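Local structure of N-acetylneuraminate epimerase (Escherichia coli, 2UVK) at residues 60-74 and 109-121. The protein catalyses sialic acid mutarotation, converting the alpha-anomer of N-acetylneuraminate to the beta-anomer in the periplasm as a homodimeric Kelch-repeat beta-propeller. Sequence-based numbering, arbitrary orientation.
Sequences TSAFIDGNLYVFGGI and MAGHVTFVHNGKA
The H112 imidazole lies between two aliphatic groups: T60 CG2 sits over one face in a CH-pi contact, 3.5 Å from the ring centroid, and CB of selenomethionine M109 covers the opposite face. At the ring edge, NE2 donates to F71 O at 3.2 Å, approaching from above the carbonyl plane; that oxygen also accepts from T60 N. With chi1 at 58°, H112 CG is tucked between its own backbone N and carbonyl carbon, and the ring reaches across to the neighbouring sheet. The F71 ring has M109 CE at its edge, while its CZ meets A121 CB at 3.6 Å. T60 suits its place by having two branches: beside the methyl, its OG1 hydrogen-bonds T114 OG1 at 2.7 Å. Further along, small A62 leaves room for V116 CG2, and I64 CD1 extends to A121. G73 N bonds almost straight to M109 O (2.7 Å, 171°); a CB on G72 would clash with that oxygen, and one on G73 with the preceding carbonyl. Were H112 an alanine, F71 O would probably lose its second donor and a gap would open beneath T60 CG2. Edge strands 60-64 and 112-117 of successive blades thus pack nearly parallel through side chains, polar at one end, apolar beyond.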
loop_
_atom_site.group_PDB
_atom_site.type_symbol
_atom_site.label_atom_id
_atom_site.label_comp_id
_atom_site.label_asym_id
_atom_site.label_seq_id
_atom_site.Cartn_x
_atom_site.Cartn_y
_atom_site.Cartn_z
ATOM N N THR B 60 0.745 10.110 14.509
ATOM C CA THR B 60 -0.473 10.899 14.782
ATOM C C THR B 60 -1.157 10.306 16.006
ATOM O O THR B 60 -0.832 9.209 16.463
ATOM C CB THR B 60 -1.475 10.861 13.609
ATOM O OG1 THR B 60 -1.901 9.518 13.379
ATOM C CG2 THR B 60 -0.868 11.470 12.340
ATOM N N SER B 61 -2.126 11.035 16.548
ATOM C CA SER B 61 -2.856 10.555 17.716
ATOM C C SER B 61 -4.268 11.114 17.749
ATOM O O SER B 61 -4.506 12.203 17.236
ATOM C CB SER B 61 -2.104 10.925 18.998
ATOM O OG SER B 61 -1.893 12.329 19.095
ATOM N N ALA B 62 -5.165 10.353 18.383
ATOM C CA ALA B 62 -6.584 10.707 18.483
ATOM C C ALA B 62 -7.101 10.292 19.827
ATOM O O ALA B 62 -6.764 9.232 20.302
ATOM C CB ALA B 62 -7.353 9.998 17.433
ATOM N N PHE B 63 -7.910 11.158 20.441
ATOM C CA PHE B 63 -8.649 10.798 21.658
ATOM C C PHE B 63 -10.022 10.337 21.264
ATOM O O PHE B 63 -10.719 11.023 20.510
ATOM C CB PHE B 63 -8.800 11.958 22.639
ATOM C CG PHE B 63 -7.958 11.809 23.843
ATOM C CD1 PHE B 63 -6.913 12.669 24.074
ATOM C CD2 PHE B 63 -8.174 10.755 24.726
ATOM C CE1 PHE B 63 -6.117 12.511 25.167
ATOM C CE2 PHE B 63 -7.371 10.588 25.843
ATOM C CZ PHE B 63 -6.335 11.467 26.065
ATOM N N ILE B 64 -10.393 9.154 21.724
ATOM C CA ILE B 64 -11.736 8.629 21.433
ATOM C C ILE B 64 -12.211 7.841 22.631
ATOM O O ILE B 64 -11.514 6.937 23.092
ATOM C CB ILE B 64 -11.758 7.672 20.228
ATOM C CG1 ILE B 64 -11.153 8.334 18.991
ATOM C CG2 ILE B 64 -13.183 7.198 19.941
ATOM C CD1 ILE B 64 -11.131 7.411 17.777
ATOM N N ASP B 65 -13.386 8.212 23.153
ATOM C CA ASP B 65 -14.030 7.447 24.231
ATOM C C ASP B 65 -13.085 7.264 25.416
ATOM O O ASP B 65 -12.934 6.145 25.933
ATOM C CB ASP B 65 -14.488 6.083 23.696
ATOM C CG ASP B 65 -15.603 6.184 22.663
ATOM O OD1 ASP B 65 -16.093 7.299 22.362
ATOM O OD2 ASP B 65 -15.993 5.122 22.137
ATOM N N GLY B 66 -12.407 8.341 25.815
ATOM C CA GLY B 66 -11.585 8.315 27.017
ATOM C C GLY B 66 -10.183 7.726 26.936
ATOM O O GLY B 66 -9.471 7.661 27.937
ATOM N N ASN B 67 -9.763 7.303 25.741
ATOM C CA ASN B 67 -8.465 6.707 25.583
ATOM C C ASN B 67 -7.743 7.400 24.454
ATOM O O ASN B 67 -8.374 7.927 23.535
ATOM C CB ASN B 67 -8.590 5.228 25.264
ATOM C CG ASN B 67 -9.158 4.441 26.412
ATOM O OD1 ASN B 67 -8.482 4.236 27.415
ATOM N ND2 ASN B 67 -10.391 3.978 26.259
ATOM N N LEU B 68 -6.425 7.391 24.571
ATOM C CA LEU B 68 -5.528 8.025 23.594
ATOM C C LEU B 68 -4.947 6.949 22.679
ATOM O O LEU B 68 -4.334 5.987 23.147
ATOM C CB LEU B 68 -4.424 8.767 24.333
ATOM C CG LEU B 68 -3.239 9.295 23.518
ATOM C CD1 LEU B 68 -3.730 10.388 22.602
ATOM C CD2 LEU B 68 -2.144 9.786 24.455
ATOM N N TYR B 69 -5.135 7.137 21.375
ATOM C CA TYR B 69 -4.597 6.222 20.345
ATOM C C TYR B 69 -3.472 6.907 19.587
ATOM O O TYR B 69 -3.613 8.050 19.222
ATOM C CB TYR B 69 -5.697 5.810 19.364
ATOM C CG TYR B 69 -6.780 5.029 20.065
ATOM C CD1 TYR B 69 -6.724 3.663 20.159
ATOM C CD2 TYR B 69 -7.829 5.684 20.702
ATOM C CE1 TYR B 69 -7.693 2.924 20.888
ATOM C CE2 TYR B 69 -8.807 4.964 21.403
ATOM C CZ TYR B 69 -8.744 3.590 21.484
ATOM O OH TYR B 69 -9.722 2.872 22.193
ATOM N N VAL B 70 -2.378 6.180 19.360
ATOM C CA VAL B 70 -1.222 6.674 18.585
ATOM C C VAL B 70 -1.035 5.752 17.377
ATOM O O VAL B 70 -1.051 4.531 17.516
ATOM C CB VAL B 70 0.072 6.733 19.431
ATOM C CG1 VAL B 70 1.270 7.129 18.570
ATOM C CG2 VAL B 70 -0.104 7.720 20.594
ATOM N N PHE B 71 -0.887 6.372 16.209
ATOM C CA PHE B 71 -0.823 5.683 14.921
ATOM C C PHE B 71 0.538 5.914 14.228
ATOM O O PHE B 71 0.930 7.038 13.924
ATOM C CB PHE B 71 -1.929 6.212 14.002
ATOM C CG PHE B 71 -3.286 6.034 14.586
ATOM C CD1 PHE B 71 -4.018 4.889 14.356
ATOM C CD2 PHE B 71 -3.828 7.062 15.350
ATOM C CE1 PHE B 71 -5.294 4.731 14.933
ATOM C CE2 PHE B 71 -5.107 6.918 15.925
ATOM C CZ PHE B 71 -5.825 5.767 15.696
ATOM N N GLY B 72 1.231 4.817 13.943
ATOM C CA GLY B 72 2.383 4.845 13.062
ATOM C C GLY B 72 3.550 5.700 13.479
ATOM O O GLY B 72 3.940 5.732 14.659
ATOM N N GLY B 73 4.119 6.388 12.485
ATOM C CA GLY B 73 5.330 7.181 12.620
ATOM C C GLY B 73 6.553 6.476 12.058
ATOM O O GLY B 73 6.495 5.349 11.591
ATOM N N ILE B 74 7.643 7.195 12.126
ATOM C CA ILE B 74 8.935 6.735 11.621
ATOM C C ILE B 74 9.857 6.435 12.816
ATOM O O ILE B 74 10.040 7.261 13.692
ATOM C CB ILE B 74 9.614 7.833 10.819
ATOM C CG1 ILE B 74 8.796 8.192 9.564
ATOM C CG2 ILE B 74 11.022 7.373 10.375
ATOM C CD1 ILE B 74 9.208 9.522 8.976
HETATM N N MSE B 109 2.082 4.346 7.975
HETATM C CA MSE B 109 1.569 5.659 8.341
HETATM C C MSE B 109 2.692 6.562 8.828
HETATM O O MSE B 109 3.102 6.494 9.985
HETATM C CB MSE B 109 0.509 5.475 9.423
HETATM C CG MSE B 109 -0.701 4.742 8.909
HETATM SE SE MSE B 109 -2.083 4.510 10.299
HETATM C CE MSE B 109 -1.167 3.156 11.375
ATOM N N ALA B 110 3.221 7.383 7.924
ATOM C CA ALA B 110 4.149 8.466 8.250
ATOM C C ALA B 110 3.958 9.614 7.302
ATOM O O ALA B 110 4.077 9.406 6.101
ATOM C CB ALA B 110 5.623 8.000 8.216
ATOM N N GLY B 111 3.630 10.786 7.852
ATOM C CA GLY B 111 3.184 11.903 7.042
ATOM C C GLY B 111 1.683 11.892 6.816
ATOM O O GLY B 111 1.145 12.761 6.134
ATOM N N HIS B 112 1.019 10.897 7.373
ATOM C CA HIS B 112 -0.435 10.817 7.371
ATOM C C HIS B 112 -1.023 11.896 8.284
ATOM O O HIS B 112 -0.351 12.508 9.133
ATOM C CB HIS B 112 -0.879 9.436 7.828
ATOM C CG HIS B 112 -0.383 9.067 9.188
ATOM N ND1 HIS B 112 0.959 9.093 9.528
ATOM C CD2 HIS B 112 -1.051 8.670 10.302
ATOM C CE1 HIS B 112 1.084 8.746 10.798
ATOM N NE2 HIS B 112 -0.117 8.470 11.281
ATOM N N VAL B 113 -2.326 12.096 8.110
ATOM C CA VAL B 113 -3.103 12.857 9.075
ATOM C C VAL B 113 -4.063 11.902 9.782
ATOM O O VAL B 113 -4.298 10.783 9.325
ATOM C CB VAL B 113 -3.896 14.007 8.405
ATOM C CG1 VAL B 113 -2.935 15.042 7.815
ATOM C CG2 VAL B 113 -4.905 13.464 7.405
ATOM N N THR B 114 -4.617 12.349 10.903
ATOM C CA THR B 114 -5.688 11.603 11.560
ATOM C C THR B 114 -6.684 12.573 12.170
ATOM O O THR B 114 -6.309 13.607 12.738
ATOM C CB THR B 114 -5.096 10.655 12.634
ATOM O OG1 THR B 114 -4.192 9.753 11.996
ATOM C CG2 THR B 114 -6.159 9.841 13.341
ATOM N N PHE B 115 -7.965 12.256 11.969
ATOM C CA PHE B 115 -9.056 13.007 12.597
ATOM C C PHE B 115 -10.119 12.053 13.120
ATOM O O PHE B 115 -10.205 10.904 12.701
ATOM C CB PHE B 115 -9.662 14.037 11.626
ATOM C CG PHE B 115 -10.280 13.448 10.376
ATOM C CD1 PHE B 115 -11.647 13.282 10.277
ATOM C CD2 PHE B 115 -9.501 13.112 9.274
ATOM C CE1 PHE B 115 -12.227 12.777 9.112
ATOM C CE2 PHE B 115 -10.081 12.602 8.121
ATOM C CZ PHE B 115 -11.450 12.427 8.050
ATOM N N VAL B 116 -10.935 12.555 14.053
ATOM C CA VAL B 116 -11.991 11.738 14.662
ATOM C C VAL B 116 -13.335 12.170 14.054
ATOM O O VAL B 116 -13.656 13.366 14.016
ATOM C CB VAL B 116 -12.010 11.886 16.217
ATOM C CG1 VAL B 116 -13.148 11.058 16.849
ATOM C CG2 VAL B 116 -10.655 11.450 16.827
ATOM N N HIS B 117 -14.072 11.189 13.551
ATOM C CA HIS B 117 -15.432 11.435 13.044
ATOM C C HIS B 117 -16.349 10.293 13.470
ATOM O O HIS B 117 -16.052 9.112 13.294
ATOM C CB HIS B 117 -15.374 11.609 11.538
ATOM C CG HIS B 117 -16.708 11.766 10.888
ATOM N ND1 HIS B 117 -17.417 12.945 10.922
ATOM C CD2 HIS B 117 -17.448 10.896 10.168
ATOM C CE1 HIS B 117 -18.552 12.786 10.262
ATOM N NE2 HIS B 117 -18.595 11.553 9.794
ATOM N N ASN B 118 -17.460 10.653 14.124
ATOM C CA ASN B 118 -18.402 9.649 14.599
ATOM C C ASN B 118 -17.753 8.450 15.298
ATOM O O ASN B 118 -18.058 7.291 14.991
ATOM C CB ASN B 118 -19.300 9.173 13.445
ATOM C CG ASN B 118 -20.174 10.295 12.855
ATOM O OD1 ASN B 118 -20.666 10.181 11.730
ATOM N ND2 ASN B 118 -20.339 11.378 13.597
ATOM N N GLY B 119 -16.863 8.742 16.242
ATOM C CA GLY B 119 -16.297 7.743 17.136
ATOM C C GLY B 119 -15.205 6.873 16.534
ATOM O O GLY B 119 -14.810 5.876 17.128
ATOM N N LYS B 120 -14.733 7.249 15.351
ATOM C CA LYS B 120 -13.705 6.464 14.643
ATOM C C LYS B 120 -12.542 7.372 14.290
ATOM O O LYS B 120 -12.714 8.580 14.102
ATOM C CB LYS B 120 -14.285 5.848 13.366
ATOM C CG LYS B 120 -15.367 4.782 13.643
ATOM C CD LYS B 120 -16.198 4.449 12.434
ATOM C CE LYS B 120 -17.295 3.430 12.817
ATOM N NZ LYS B 120 -17.970 2.840 11.634
ATOM N N ALA B 121 -11.350 6.773 14.186
ATOM C CA ALA B 121 -10.181 7.521 13.737
ATOM C C ALA B 121 -10.012 7.319 12.250
ATOM O O ALA B 121 -9.916 6.200 11.779
ATOM C CB ALA B 121 -8.945 7.053 14.474
HETATM O O HOH W 1 -6.644 12.982 15.354
HETATM O O HOH W 2 -15.970 4.887 19.218
#